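Local coordinates for epidermin biosynthesis protein EpiD (PDB 3QJG) that binds flavin mononucleotide and probably carries out the oxidative decarboxylation of a peptide C terminus in epidermin biosynthesis, at residues A[9-14]-A[36-41]; A[80-85]-A[104-109]. All blocks are in the same frame, centred on the assembly; numbering follows the deposited sequence.

Overall arrangement
From the N terminus, strand 7-12 runs into helix 21-28 and returns as strand 34-39. Contact 1 closes this beta-alpha-beta unit by pairing 9-14 with 36-41, and the strand ends reach an FMN. The chain then goes through helices 49-55 and 70-75 to strand 79-85, which lies beside strand 7-12 in the same sheet. Contact 2 closes the next loop, which holds helix 87-94 and the start of helix 101-107, by packing 80-85 against 104-109. The two contacts follow in series, neither nested nor crossed, with centres about 8 Å apart. Backbone bonds of Cys11 to Ile81 and Leu83 probably join them, and helix 101-107, the partner in contact 2, also packs on Leu9, Cys11 and Ile38.

Contact 1: A[9-14]-A[36-41]; sequences LICLCG and NVIAST. With FMN (flavin mononucleotide), chain M.
Leu9 to Leu12 and Asn36 to Ala39 pair as neighbouring parallel strands, the two strands of a right-handed beta-alpha-beta crossover in the Rossmann-like flavoprotein fold of this family. How the C-terminal ends of such strands make a cofactor site is well seen here.

Four backbone hydrogen bonds set the register. Ile10 uses both its polar backbone atoms: its N reaches Asn36 O at 2.8 Å and its O receives Ile38 N. Ile38 O in turn accepts Leu12 N, and Ser40 N closes the series on Leu12 O at 2.9 Å. CA-H...O contacts bear on the same oxygens, as that of Val37 CA on Ile10 O.

Apolar contacts line both faces of the sheet. On the face of Leu9, Cys11 and Ile38, Cys11 SG rests 3.7 Å from Ile38 CG2; helix 101-107 packs over this face through Leu102 and Ile105. On the other, Leu12 and Val37 cross obliquely. Val37 CG1, anti to its backbone N (chi1 -178°), is the branch that meets Leu12 CD1, at 3.8 Å. Helix 21-28 covers Ile10 and Leu12. Asn36 ND2 bonds His77 and Glu34, the latter two residues earlier on its own strand, and Asn36 OD1 bonds Asn58.

Beyond the paired strands the contact turns polar. Ser40 OG, between the backbone N and the carbonyl carbon (chi1 63°), is hydrogen-bonded to FMN O3P, although the modelled separation is too short to be reliable. Thr86 and Ser15 also bond the cofactor, as does Cys98 of a neighbouring subunit. The same phosphate oxygen, O3P, accepts Gly14 N at 2.9 Å, with an N-H...O angle of 148°.

Contact 2: A[80-85]-A[104-109]; sequences IIILPA and TICHTA. With FMN (flavin mononucleotide), chain P.
Ile80 and Ile82 both carry CG1 anti to the carbonyl carbon, beside the backbone N (chi1 -57° and -44°), and with chi2 extended at 179° in each their CD1 methyls meet the segment 104-109, helical at its start. This is strand-on-helix packing within the Rossmann-like alpha/beta fold, an example of a layer interface built without a single hydrogen bond across it.

Ile80 does most of the joining. Its CD1 touches Ile105 CG2 at 3.9 Å, the two side chains crossing at about a right angle, and the same methyl meets Ala109 CB at 3.9 Å. One strand residue thus bridges Ile105 of the helix and Ala109 farther along the chain. Farther along the strand, Cys106 SG sits 3.8 Å from Ile82 CD1 and 4.0 Å from Ile82 CG1, resting against the outer part of that side chain. Ile93 of helix 87-94 touches both Ile82 and Cys106, completing this apolar cluster.

Away from the strand the segment meets another subunit, partly through polar bonds: Ser87 and Asn126 of that neighbouring copy bond His107 NE2 and O, and Met123 of the same copy packs on Thr104. An FMN also held by that subunit binds here, where Thr104 OG1 accepts FMN O3' at 2.8 Å.

Contact 1: A[9-14]-A[36-41]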
ATOM      1  N   LEU A   9     -17.490  -8.745  32.003  1.00 18.14           N
ATOM      2  CA  LEU A   9     -16.690  -8.664  30.824  1.00 19.07           C
ATOM      3  C   LEU A   9     -16.507 -10.085  30.354  1.00 19.46           C
ATOM      4  O   LEU A   9     -16.126 -10.951  31.167  1.00 19.00           O
ATOM      5  CB  LEU A   9     -15.337  -7.997  31.114  1.00 18.31           C
ATOM      6  CG  LEU A   9     -14.265  -7.980  30.013  1.00 20.77           C
ATOM      7  CD1 LEU A   9     -14.749  -7.196  28.737  1.00 17.65           C
ATOM      8  CD2 LEU A   9     -12.949  -7.396  30.596  1.00 17.46           C
ATOM      9  N   ILE A  10     -16.771 -10.331  29.057  1.00 20.44           N
ATOM     10  CA  ILE A  10     -16.476 -11.630  28.466  1.00 21.72           C
ATOM     11  C   ILE A  10     -15.169 -11.557  27.723  1.00 21.46           C
ATOM     12  O   ILE A  10     -15.003 -10.732  26.862  1.00 21.62           O
ATOM     13  CB  ILE A  10     -17.555 -12.088  27.470  1.00 22.28           C
ATOM     14  CG1 ILE A  10     -18.924 -12.156  28.140  1.00 23.75           C
ATOM     15  CG2 ILE A  10     -17.199 -13.446  26.857  1.00 21.70           C
ATOM     16  CD1 ILE A  10     -20.097 -11.994  27.132  1.00 23.16           C
ATOM     17  N   CYS A  11     -14.252 -12.444  28.061  1.00 20.43           N
ATOM     18  CA  CYS A  11     -12.990 -12.566  27.364  1.00 19.80           C
ATOM     19  C   CYS A  11     -13.054 -13.745  26.389  1.00 19.34           C
ATOM     20  O   CYS A  11     -13.198 -14.847  26.814  1.00 20.91           O
ATOM     21  CB  CYS A  11     -11.867 -12.723  28.397  1.00 19.57           C
ATOM     22  SG  CYS A  11     -11.817 -11.310  29.579  1.00 19.82           S
ATOM     23  N   LEU A  12     -12.952 -13.501  25.085  1.00 18.95           N
ATOM     24  CA  LEU A  12     -13.048 -14.556  24.069  1.00 18.84           C
ATOM     25  C   LEU A  12     -11.662 -15.017  23.650  1.00 17.47           C
ATOM     26  O   LEU A  12     -10.845 -14.209  23.346  1.00 17.59           O
ATOM     27  CB  LEU A  12     -13.664 -14.006  22.799  1.00 19.77           C
ATOM     28  CG  LEU A  12     -15.059 -13.478  22.860  1.00 23.93           C
ATOM     29  CD1 LEU A  12     -15.425 -12.901  21.537  1.00 22.75           C
ATOM     30  CD2 LEU A  12     -15.910 -14.650  23.289  1.00 27.03           C
ATOM     31  N   CYS A  13     -11.448 -16.300  23.525  1.00 16.94           N
ATOM     32  CA  CYS A  13     -10.161 -16.785  23.081  1.00 17.45           C
ATOM     33  C   CYS A  13     -10.281 -17.458  21.685  1.00 18.34           C
ATOM     34  O   CYS A  13     -11.383 -17.566  21.119  1.00 19.21           O
ATOM     35  CB  CYS A  13      -9.618 -17.730  24.115  1.00 16.70           C
ATOM     36  SG  CYS A  13      -9.261 -17.033  25.750  1.00 17.23           S
ATOM     37  N   GLY A  14      -9.155 -17.941  21.175  1.00 18.29           N
ATOM     38  CA  GLY A  14      -9.041 -18.565  19.848  1.00 19.50           C
ATOM     39  C   GLY A  14      -9.564 -19.990  19.675  1.00 19.63           C
ATOM     40  O   GLY A  14      -8.803 -20.996  19.621  1.00 21.48           O
ATOM     41  N   ASN A  36     -19.800  -6.533  28.212  1.00 18.26           N
ATOM     42  CA  ASN A  36     -18.726  -6.031  27.363  1.00 17.24           C
ATOM     43  C   ASN A  36     -17.849  -7.176  26.953  1.00 17.12           C
ATOM     44  O   ASN A  36     -17.866  -8.225  27.596  1.00 15.62           O
ATOM     45  CB  ASN A  36     -17.848  -5.036  28.152  1.00 16.58           C
ATOM     46  CG  ASN A  36     -18.657  -3.811  28.598  1.00 17.59           C
ATOM     47  OD1 ASN A  36     -19.437  -3.333  27.823  1.00 19.35           O
ATOM     48  ND2 ASN A  36     -18.490  -3.342  29.863  1.00 18.28           N
ATOM     49  N   VAL A  37     -17.075  -6.968  25.892  1.00 17.70           N
ATOM     50  CA  VAL A  37     -16.343  -8.039  25.303  1.00 18.26           C
ATOM     51  C   VAL A  37     -14.994  -7.591  24.888  1.00 19.20           C
ATOM     52  O   VAL A  37     -14.856  -6.463  24.423  1.00 18.68           O
ATOM     53  CB  VAL A  37     -17.103  -8.555  24.066  1.00 18.52           C
ATOM     54  CG1 VAL A  37     -16.364  -9.722  23.450  1.00 16.20           C
ATOM     55  CG2 VAL A  37     -18.485  -8.991  24.489  1.00 17.17           C
ATOM     56  N   ILE A  38     -14.026  -8.491  25.053  1.00 16.83           N
ATOM     57  CA  ILE A  38     -12.695  -8.350  24.522  1.00 17.62           C
ATOM     58  C   ILE A  38     -12.227  -9.697  23.981  1.00 16.56           C
ATOM     59  O   ILE A  38     -12.538 -10.705  24.577  1.00 17.37           O
ATOM     60  CB  ILE A  38     -11.661  -7.885  25.624  1.00 17.57           C
ATOM     61  CG1 ILE A  38     -10.280  -7.593  25.021  1.00 19.17           C
ATOM     62  CG2 ILE A  38     -11.559  -8.902  26.800  1.00 15.62           C
ATOM     63  CD1 ILE A  38      -9.261  -6.946  26.040  1.00 18.56           C
ATOM     64  N   ALA A  39     -11.473  -9.708  22.891  1.00 15.21           N
ATOM     65  CA  ALA A  39     -10.861 -10.961  22.375  1.00 15.84           C
ATOM     66  C   ALA A  39      -9.385 -10.991  22.582  1.00 16.68           C
ATOM     67  O   ALA A  39      -8.765  -9.936  22.578  1.00 18.66           O
ATOM     68  CB  ALA A  39     -11.120 -11.106  20.934  1.00 12.85           C
ATOM     69  N   SER A  40      -8.810 -12.202  22.622  1.00 18.05           N
ATOM     70  CA  SER A  40      -7.388 -12.394  22.605  1.00 18.50           C
ATOM     71  C   SER A  40      -6.874 -12.031  21.219  1.00 21.06           C
ATOM     72  O   SER A  40      -7.675 -11.762  20.300  1.00 21.38           O
ATOM     73  CB  SER A  40      -7.033 -13.882  22.857  1.00 19.88           C
ATOM     74  OG  SER A  40      -7.540 -14.735  21.821  1.00 18.15           O
ATOM     75  N   THR A  41      -5.553 -12.087  21.023  1.00 20.73           N
ATOM     76  CA  THR A  41      -5.027 -11.591  19.754  1.00 21.69           C
ATOM     77  C   THR A  41      -5.442 -12.612  18.693  1.00 21.58           C
ATOM     78  O   THR A  41      -6.100 -12.268  17.707  1.00 21.12           O
ATOM     79  CB  THR A  41      -3.513 -11.249  19.829  1.00 20.88           C
ATOM     80  OG1 THR A  41      -3.345 -10.145  20.757  1.00 22.99           O
ATOM     81  CG2 THR A  41      -2.940 -10.885  18.393  1.00 19.32           C
TER
HETATM   82  N1  FMN M 501      -7.333 -23.959  21.337  1.00 19.25           N
HETATM   83  C2  FMN M 501      -7.993 -24.247  22.504  1.00 18.85           C
HETATM   84  O2  FMN M 501      -7.371 -24.261  23.560  1.00 21.60           O
HETATM   85  N3  FMN M 501      -9.315 -24.555  22.492  1.00 14.63           N
HETATM   86  C4  FMN M 501     -10.019 -24.580  21.327  1.00 18.59           C
HETATM   87  O4  FMN M 501     -11.186 -24.879  21.416  1.00 19.96           O
HETATM   88  C4A FMN M 501      -9.385 -24.305  20.118  1.00 19.44           C
HETATM   89  N5  FMN M 501     -10.056 -24.307  18.912  1.00 21.16           N
HETATM   90  C5A FMN M 501      -9.400 -23.967  17.772  1.00 18.74           C
HETATM   91  C6  FMN M 501     -10.066 -24.021  16.556  1.00 18.34           C
HETATM   92  C7  FMN M 501      -9.402 -23.679  15.396  1.00 20.55           C
HETATM   93  C7M FMN M 501     -10.084 -23.684  14.059  1.00 17.59           C
HETATM   94  C8  FMN M 501      -8.053 -23.310  15.460  1.00 21.85           C
HETATM   95  C8M FMN M 501      -7.251 -22.980  14.224  1.00 22.60           C
HETATM   96  C9  FMN M 501      -7.375 -23.307  16.662  1.00 19.71           C
HETATM   97  C9A FMN M 501      -8.042 -23.635  17.833  1.00 20.65           C
HETATM   98  N10 FMN M 501      -7.343 -23.651  19.039  1.00 19.14           N
HETATM   99  C10 FMN M 501      -8.025 -23.977  20.161  1.00 20.69           C
HETATM  100  C1' FMN M 501      -5.884 -23.303  19.180  1.00 15.69           C
HETATM  101  C2' FMN M 501      -5.717 -21.894  19.742  1.00 15.22           C
HETATM  102  O2' FMN M 501      -6.500 -20.958  18.977  1.00 13.51           O
HETATM  103  C3' FMN M 501      -4.257 -21.624  19.766  1.00 16.21           C
HETATM  104  O3' FMN M 501      -3.570 -22.500  20.692  1.00 18.10           O
HETATM  105  C4' FMN M 501      -3.973 -20.161  20.108  1.00 16.48           C
HETATM  106  O4' FMN M 501      -2.579 -19.951  20.262  1.00 16.60           O
HETATM  107  C5' FMN M 501      -4.566 -19.734  21.409  1.00 18.76           C
HETATM  108  O5' FMN M 501      -4.411 -18.328  21.461  1.00 18.79           O
HETATM  109  P   FMN M 501      -5.236 -17.435  22.513  1.00 22.71           P
HETATM  110  O1P FMN M 501      -4.470 -16.160  22.685  1.00 21.17           O
HETATM  111  O2P FMN M 501      -5.346 -18.191  23.797  1.00 20.44           O
HETATM  112  O3P FMN M 501      -6.548 -16.933  22.076  1.00 17.54           O

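Contact 2: A[80-85]-A[104-109]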
ATOM      1  N   ILE A  80     -15.500 -11.005  35.662  1.00 17.66           N
ATOM      2  CA  ILE A  80     -14.792 -11.204  34.456  1.00 18.12           C
ATOM      3  C   ILE A  80     -14.760 -12.679  34.201  1.00 18.71           C
ATOM      4  O   ILE A  80     -14.369 -13.491  35.119  1.00 20.43           O
ATOM      5  CB  ILE A  80     -13.319 -10.661  34.535  1.00 17.40           C
ATOM      6  CG1 ILE A  80     -13.399  -9.165  34.905  1.00 17.53           C
ATOM      7  CG2 ILE A  80     -12.589 -10.943  33.228  1.00 15.94           C
ATOM      8  CD1 ILE A  80     -12.116  -8.413  35.074  1.00 13.48           C
ATOM      9  N   ILE A  81     -15.142 -13.043  32.975  1.00 18.90           N
ATOM     10  CA  ILE A  81     -15.194 -14.435  32.558  1.00 19.97           C
ATOM     11  C   ILE A  81     -14.342 -14.704  31.319  1.00 20.11           C
ATOM     12  O   ILE A  81     -14.318 -13.921  30.383  1.00 19.34           O
ATOM     13  CB  ILE A  81     -16.628 -14.952  32.354  1.00 20.88           C
ATOM     14  CG1 ILE A  81     -17.315 -14.459  31.078  1.00 20.64           C
ATOM     15  CG2 ILE A  81     -17.587 -14.548  33.552  1.00 23.10           C
ATOM     16  CD1 ILE A  81     -18.670 -15.155  30.919  1.00 20.56           C
ATOM     17  N   ILE A  82     -13.624 -15.822  31.307  1.00 19.37           N
ATOM     18  CA  ILE A  82     -13.006 -16.225  30.072  1.00 18.59           C
ATOM     19  C   ILE A  82     -13.852 -17.344  29.419  1.00 19.77           C
ATOM     20  O   ILE A  82     -13.960 -18.473  29.942  1.00 20.28           O
ATOM     21  CB  ILE A  82     -11.546 -16.633  30.272  1.00 18.81           C
ATOM     22  CG1 ILE A  82     -10.829 -15.643  31.187  1.00 19.66           C
ATOM     23  CG2 ILE A  82     -10.862 -16.706  28.926  1.00 16.71           C
ATOM     24  CD1 ILE A  82      -9.419 -15.982  31.456  1.00 18.68           C
ATOM     25  N   LEU A  83     -14.478 -17.029  28.287  1.00 20.10           N
ATOM     26  CA  LEU A  83     -15.410 -17.958  27.640  1.00 21.10           C
ATOM     27  C   LEU A  83     -15.450 -17.725  26.127  1.00 21.40           C
ATOM     28  O   LEU A  83     -15.846 -16.631  25.679  1.00 22.58           O
ATOM     29  CB  LEU A  83     -16.827 -17.796  28.222  1.00 21.17           C
ATOM     30  CG  LEU A  83     -17.763 -18.944  27.848  1.00 23.51           C
ATOM     31  CD1 LEU A  83     -18.948 -19.085  28.785  1.00 28.44           C
ATOM     32  CD2 LEU A  83     -18.218 -18.846  26.399  1.00 21.97           C
ATOM     33  N   PRO A  84     -15.020 -18.722  25.335  1.00 21.89           N
ATOM     34  CA  PRO A  84     -14.317 -19.979  25.681  1.00 21.88           C
ATOM     35  C   PRO A  84     -12.878 -19.691  26.080  1.00 21.31           C
ATOM     36  O   PRO A  84     -12.267 -18.790  25.506  1.00 21.76           O
ATOM     37  CB  PRO A  84     -14.289 -20.739  24.375  1.00 22.78           C
ATOM     38  CG  PRO A  84     -14.395 -19.630  23.299  1.00 23.38           C
ATOM     39  CD  PRO A  84     -15.229 -18.582  23.884  1.00 22.70           C
ATOM     40  N   ALA A  85     -12.324 -20.516  26.966  1.00 20.10           N
ATOM     41  CA  ALA A  85     -11.017 -20.354  27.478  1.00 19.33           C
ATOM     42  C   ALA A  85     -10.197 -21.445  26.870  1.00 19.58           C
ATOM     43  O   ALA A  85     -10.498 -22.612  27.127  1.00 19.22           O
ATOM     44  CB  ALA A  85     -10.979 -20.500  29.040  1.00 19.02           C
ATOM     45  N   THR A 104      -3.703  -9.167  30.476  1.00 18.38           N
ATOM     46  CA  THR A 104      -3.376  -8.156  31.475  1.00 19.16           C
ATOM     47  C   THR A 104      -4.569  -7.776  32.388  1.00 20.07           C
ATOM     48  O   THR A 104      -4.394  -7.566  33.610  1.00 20.82           O
ATOM     49  CB  THR A 104      -2.855  -6.852  30.785  1.00 18.42           C
ATOM     50  OG1 THR A 104      -1.748  -7.198  29.937  1.00 19.95           O
ATOM     51  CG2 THR A 104      -2.468  -5.781  31.768  1.00 16.21           C
ATOM     52  N   ILE A 105      -5.738  -7.627  31.789  1.00 19.29           N
ATOM     53  CA  ILE A 105      -6.967  -7.503  32.512  1.00 19.63           C
ATOM     54  C   ILE A 105      -7.189  -8.639  33.507  1.00 20.35           C
ATOM     55  O   ILE A 105      -7.465  -8.344  34.668  1.00 20.14           O
ATOM     56  CB  ILE A 105      -8.171  -7.360  31.597  1.00 19.23           C
ATOM     57  CG1 ILE A 105      -8.061  -6.077  30.787  1.00 19.20           C
ATOM     58  CG2 ILE A 105      -9.469  -7.227  32.424  1.00 21.11           C
ATOM     59  CD1 ILE A 105      -9.041  -6.011  29.568  1.00 14.37           C
ATOM     60  N   CYS A 106      -6.935  -9.896  33.107  1.00 20.24           N
ATOM     61  CA  CYS A 106      -7.199 -11.046  33.982  1.00 21.19           C
ATOM     62  C   CYS A 106      -6.154 -11.156  35.119  1.00 20.37           C
ATOM     63  O   CYS A 106      -6.459 -11.509  36.277  1.00 20.36           O
ATOM     64  CB  CYS A 106      -7.333 -12.354  33.154  1.00 21.13           C
ATOM     65  SG  CYS A 106      -8.745 -12.308  31.977  1.00 21.67           S
ATOM     66  N   HIS A 107      -4.918 -10.823  34.784  1.00 19.57           N
ATOM     67  CA  HIS A 107      -3.844 -10.709  35.763  1.00 18.38           C
ATOM     68  C   HIS A 107      -4.156  -9.721  36.905  1.00 19.51           C
ATOM     69  O   HIS A 107      -3.784  -9.934  38.035  1.00 20.02           O
ATOM     70  CB  HIS A 107      -2.582 -10.263  35.045  1.00 17.29           C
ATOM     71  CG  HIS A 107      -1.368 -10.305  35.881  1.00 13.95           C
ATOM     72  ND1 HIS A 107      -0.827 -11.490  36.325  1.00 15.57           N
ATOM     73  CD2 HIS A 107      -0.591  -9.318  36.385  1.00 14.94           C
ATOM     74  CE1 HIS A 107       0.255 -11.233  37.035  1.00 14.99           C
ATOM     75  NE2 HIS A 107       0.426  -9.921  37.078  1.00 18.55           N
ATOM     76  N   THR A 108      -4.894  -8.674  36.615  1.00 20.24           N
ATOM     77  CA  THR A 108      -5.170  -7.622  37.548  0.60 20.65           C
ATOM     78  C   THR A 108      -6.389  -7.947  38.465  1.00 22.43           C
ATOM     79  O   THR A 108      -6.711  -7.184  39.400  1.00 22.72           O
ATOM     80  CB  THR A 108      -5.397  -6.334  36.731  0.60 21.52           C
ATOM     81  OG1 THR A 108      -4.268  -6.127  35.855  0.60 17.20           O
ATOM     82  CG2 THR A 108      -5.595  -5.096  37.635  0.60 18.59           C
ATOM     83  N   ALA A 109      -7.071  -9.064  38.202  1.00 21.18           N
ATOM     84  CA  ALA A 109      -8.421  -9.205  38.753  1.00 20.82           C
ATOM     85  C   ALA A 109      -8.835 -10.644  39.039  1.00 20.80           C
ATOM     86  O   ALA A 109      -9.977 -11.028  38.795  1.00 19.22           O
ATOM     87  CB  ALA A 109      -9.370  -8.565  37.827  1.00 20.11           C
TER
HETATM   88  N1  FMN P 501       1.884  -2.949  32.835  1.00 15.53           N
HETATM   89  C2  FMN P 501       2.719  -3.052  33.923  1.00 18.79           C
HETATM   90  O2  FMN P 501       3.151  -4.167  34.374  1.00 18.11           O
HETATM   91  N3  FMN P 501       3.133  -1.870  34.488  1.00 19.29           N
HETATM   92  C4  FMN P 501       2.696  -0.637  34.054  1.00 20.56           C
HETATM   93  O4  FMN P 501       3.091   0.356  34.671  1.00 22.55           O
HETATM   94  C4A FMN P 501       1.842  -0.558  32.967  1.00 15.89           C
HETATM   95  N5  FMN P 501       1.342   0.656  32.487  1.00 23.45           N
HETATM   96  C5A FMN P 501       0.519   0.702  31.365  1.00 19.06           C
HETATM   97  C6  FMN P 501       0.037   1.912  30.862  1.00 22.57           C
HETATM   98  C7  FMN P 501      -0.793   1.953  29.725  1.00 20.57           C
HETATM   99  C7M FMN P 501      -1.327   3.271  29.181  1.00 18.87           C
HETATM  100  C8  FMN P 501      -1.147   0.745  29.116  1.00 21.73           C
HETATM  101  C8M FMN P 501      -2.024   0.694  27.885  1.00 21.65           C
HETATM  102  C9  FMN P 501      -0.665  -0.460  29.616  1.00 20.74           C
HETATM  103  C9A FMN P 501       0.156  -0.485  30.744  1.00 19.15           C
HETATM  104  N10 FMN P 501       0.613  -1.696  31.246  1.00 17.17           N
HETATM  105  C10 FMN P 501       1.459  -1.737  32.346  1.00 19.94           C
HETATM  106  C1' FMN P 501       0.250  -2.973  30.627  1.00 16.06           C
HETATM  107  C2' FMN P 501       1.391  -3.544  29.796  1.00 15.74           C
HETATM  108  O2' FMN P 501       1.856  -2.701  28.772  1.00 13.54           O
HETATM  109  C3' FMN P 501       0.889  -4.814  29.153  1.00 16.37           C
HETATM  110  O3' FMN P 501       0.653  -5.843  30.103  1.00 17.97           O
HETATM  111  C4' FMN P 501       1.892  -5.301  28.078  1.00 15.72           C
HETATM  112  O4' FMN P 501       1.466  -6.521  27.583  1.00 12.03           O
HETATM  113  C5' FMN P 501       3.255  -5.466  28.620  1.00 16.49           C
HETATM  114  O5' FMN P 501       4.076  -6.000  27.617  1.00 20.77           O
HETATM  115  P   FMN P 501       5.673  -5.985  27.772  1.00 18.34           P
HETATM  116  O1P FMN P 501       6.307  -6.984  26.728  1.00 17.44           O
HETATM  117  O2P FMN P 501       5.938  -6.334  29.160  1.00 20.55           O
HETATM  118  O3P FMN P 501       6.174  -4.583  27.651  1.00 19.74           O